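PDB 1VR0: probable 2-phosphosulfolactate phosphatase from Clostridium acetobutylicum, which catalyses the magnesium-dependent hydrolysis of (2R)-O-phospho-3-sulfolactate to (2R)-3-sulfolactate and phosphate. Local coordinates for residues V36-R41 with I165-C170. Residues are numbered along the deposited sequence; the frame is centred on the assembly and turned at random.
Sequences VIDMLR and IDDFIC. With MG (magnesium ion), chain D; 3SL ((2R)-3-sulfolactic acid), chain E.
Four bonds grip the oxygen of water 1: one to the magnesium, at 2.5 Å from that oxygen, and three hydrogen bonds. It accepts from Leu-40 N and donates to Asp-167 OD1 and to Asp-166 OD2, tying a third acid to the site in the second shell; OD1 of Asp-166 is held by Ser-164. Met-39 N also donates to Asp-167 OD1 over 3.0 Å, with an N-H...O angle of 154° and an approach nearly along the C-O axis. Asp-167 OD2 binds the magnesium at 2.4 Å, and this bond, with the two on OD1, restrains the carboxylate's rotation. Asp-167 thus reaches from the start of helix 165-181 to the loop that follows strand 33-37.

Asp-38 comes to the metal beside Asp-167, their carboxylate planes 60° apart. Asp-38 OD1 lies 2.1 Å from the magnesium, CG being anti to the backbone N (chi1 -172°). Water 2 and the carbonyl oxygen of Gly-158 complete the ligands found. Asp-38 OD1 and Asp-166 OD2 are 5.6 Å apart, and the magnesium would probably offset the repulsion among the clustered carboxylates and keep them ionised.

On the apolar side of the contact, the selenomethionine Met-39 passes over Asp-166, setting its SE 3.4 Å from Asp-166 O and close to CB. Ile-37 and Asp-167 run antiparallel past each other, Ile-37 CG2 beside Asp-167 OD1; Ile-37 CG2 also meets Cys-170 SG at 3.9 Å.

Beyond a cis peptide, Arg-41 turns to the sulfolactate: Arg-41 NH1 donates to sulfonate O3S at 3.0 Å, while NH2 makes a salt bridge with Asp-225. A loop at the C-terminal end of a parallel strand thus supplies both metal and product ligands, and the adjoining helix a second carboxylate: the magnesium-dependent phosphatase site of the ComB fold.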
loop_
_atom_site.group_PDB
_atom_site.type_symbol
_atom_site.label_atom_id
_atom_site.label_comp_id
_atom_site.label_asym_id
_atom_site.label_seq_id
_atom_site.Cartn_x
_atom_site.Cartn_y
_atom_site.Cartn_z
ATOM N N VAL A 36 -5.931 13.290 -6.401
ATOM C CA VAL A 36 -6.883 12.397 -5.772
ATOM C C VAL A 36 -7.560 11.517 -6.832
ATOM O O VAL A 36 -8.032 12.006 -7.873
ATOM C CB VAL A 36 -7.907 13.163 -4.958
ATOM C CG1 VAL A 36 -8.888 12.202 -4.356
ATOM C CG2 VAL A 36 -7.222 13.979 -3.860
ATOM N N ILE A 37 -7.605 10.216 -6.557
ATOM C CA ILE A 37 -8.214 9.250 -7.471
ATOM C C ILE A 37 -9.291 8.395 -6.802
ATOM O O ILE A 37 -9.048 7.734 -5.803
ATOM C CB ILE A 37 -7.122 8.387 -8.125
ATOM C CG1 ILE A 37 -6.261 9.290 -9.019
ATOM C CG2 ILE A 37 -7.708 7.312 -8.996
ATOM C CD1 ILE A 37 -4.956 8.671 -9.400
ATOM N N ASP A 38 -10.495 8.450 -7.355
ATOM C CA ASP A 38 -11.574 7.502 -7.005
ATOM C C ASP A 38 -12.298 7.177 -8.327
ATOM O O ASP A 38 -13.385 7.681 -8.592
ATOM C CB ASP A 38 -12.528 8.123 -5.966
ATOM C CG ASP A 38 -13.535 7.132 -5.418
ATOM O OD1 ASP A 38 -13.139 6.003 -5.111
ATOM O OD2 ASP A 38 -14.737 7.449 -5.257
HETATM N N MSE A 39 -11.690 6.360 -9.178
HETATM C CA MSE A 39 -12.154 6.281 -10.573
HETATM C C MSE A 39 -13.520 5.622 -10.733
HETATM O O MSE A 39 -14.237 5.877 -11.729
HETATM C CB MSE A 39 -11.128 5.593 -11.473
HETATM C CG MSE A 39 -10.793 4.202 -11.041
HETATM SE SE MSE A 39 -10.129 3.047 -12.504
HETATM C CE MSE A 39 -11.584 3.307 -13.792
ATOM N N LEU A 40 -13.885 4.786 -9.769
ATOM C CA LEU A 40 -15.192 4.135 -9.808
ATOM C C LEU A 40 -15.901 4.502 -8.543
ATOM O O LEU A 40 -15.950 3.667 -7.617
ATOM C CB LEU A 40 -15.043 2.609 -9.900
ATOM C CG LEU A 40 -14.591 2.154 -11.288
ATOM C CD1 LEU A 40 -14.247 0.647 -11.339
ATOM C CD2 LEU A 40 -15.610 2.484 -12.344
ATOM N N ARG A 41 -16.502 5.704 -8.469
ATOM C CA ARG A 41 -16.785 6.601 -9.597
ATOM C C ARG A 41 -16.624 8.089 -9.313
ATOM O O ARG A 41 -16.710 8.888 -10.252
ATOM C CB ARG A 41 -18.227 6.395 -10.096
ATOM C CG ARG A 41 -18.529 5.019 -10.690
ATOM C CD ARG A 41 -20.027 4.789 -10.816
ATOM N NE ARG A 41 -20.680 4.623 -9.507
ATOM C CZ ARG A 41 -21.997 4.680 -9.297
ATOM N NH1 ARG A 41 -22.485 4.521 -8.081
ATOM N NH2 ARG A 41 -22.839 4.884 -10.295
ATOM N N ILE A 165 -7.526 -1.982 -6.344
ATOM C CA ILE A 165 -6.870 -2.156 -7.645
ATOM C C ILE A 165 -7.262 -1.122 -8.702
ATOM O O ILE A 165 -6.420 -0.711 -9.489
ATOM C CB ILE A 165 -7.081 -3.592 -8.167
ATOM C CG1 ILE A 165 -6.014 -4.501 -7.544
ATOM C CG2 ILE A 165 -7.013 -3.643 -9.675
ATOM C CD1 ILE A 165 -6.203 -5.973 -7.757
ATOM N N ASP A 166 -8.525 -0.701 -8.725
ATOM C CA ASP A 166 -8.961 0.337 -9.702
ATOM C C ASP A 166 -8.164 1.635 -9.495
ATOM O O ASP A 166 -7.560 2.173 -10.437
ATOM C CB ASP A 166 -10.488 0.613 -9.631
ATOM C CG ASP A 166 -11.002 0.834 -8.208
ATOM O OD1 ASP A 166 -10.307 0.522 -7.221
ATOM O OD2 ASP A 166 -12.128 1.316 -8.060
ATOM N N ASP A 167 -8.128 2.134 -8.265
ATOM C CA ASP A 167 -7.454 3.400 -8.032
ATOM C C ASP A 167 -5.943 3.241 -8.267
ATOM O O ASP A 167 -5.290 4.144 -8.716
ATOM C CB ASP A 167 -7.770 3.954 -6.620
ATOM C CG ASP A 167 -9.250 4.360 -6.471
ATOM O OD1 ASP A 167 -9.848 4.708 -7.490
ATOM O OD2 ASP A 167 -9.823 4.335 -5.367
ATOM N N PHE A 168 -5.408 2.070 -7.977
ATOM C CA PHE A 168 -3.987 1.820 -8.060
ATOM C C PHE A 168 -3.528 1.788 -9.512
ATOM O O PHE A 168 -2.513 2.405 -9.859
ATOM C CB PHE A 168 -3.680 0.496 -7.374
ATOM C CG PHE A 168 -2.200 0.231 -7.104
ATOM C CD1 PHE A 168 -1.515 0.947 -6.135
ATOM C CD2 PHE A 168 -1.526 -0.799 -7.759
ATOM C CE1 PHE A 168 -0.163 0.681 -5.863
ATOM C CE2 PHE A 168 -0.191 -1.062 -7.483
ATOM C CZ PHE A 168 0.487 -0.324 -6.524
ATOM N N ILE A 169 -4.267 1.089 -10.379
ATOM C CA ILE A 169 -3.851 1.005 -11.772
ATOM C C ILE A 169 -4.002 2.361 -12.445
ATOM O O ILE A 169 -3.217 2.735 -13.319
ATOM C CB ILE A 169 -4.592 -0.107 -12.548
ATOM C CG1 ILE A 169 -3.937 -0.315 -13.930
ATOM C CG2 ILE A 169 -6.070 0.170 -12.684
ATOM C CD1 ILE A 169 -4.300 -1.669 -14.609
ATOM N N CYS A 170 -5.030 3.097 -12.035
ATOM C CA CYS A 170 -5.268 4.424 -12.560
ATOM C C CYS A 170 -4.119 5.332 -12.156
ATOM O O CYS A 170 -3.664 6.105 -12.970
ATOM C CB CYS A 170 -6.581 4.969 -12.029
ATOM S SG CYS A 170 -6.986 6.578 -12.754
HETATM MG MG MG D . -12.151 4.093 -4.994
HETATM O O11 3SL E . -19.254 1.318 -2.560
HETATM C C1 3SL E . -19.615 1.647 -3.707
HETATM O O12 3SL E . -20.126 0.874 -4.556
HETATM C C2 3SL E . -19.413 3.070 -4.068
HETATM O O2 3SL E . -18.148 3.459 -3.538
HETATM C C3 3SL E . -19.496 3.177 -5.578
HETATM S S 3SL E . -19.037 4.680 -6.118
HETATM O O3S 3SL E . -20.232 5.490 -6.410
HETATM O O1S 3SL E . -17.966 5.336 -5.292
HETATM O O2S 3SL E . -18.480 4.502 -7.464
HETATM O O HOH W 1 -12.447 3.911 -7.510
HETATM O O HOH W 2 -12.967 1.770 -5.268
#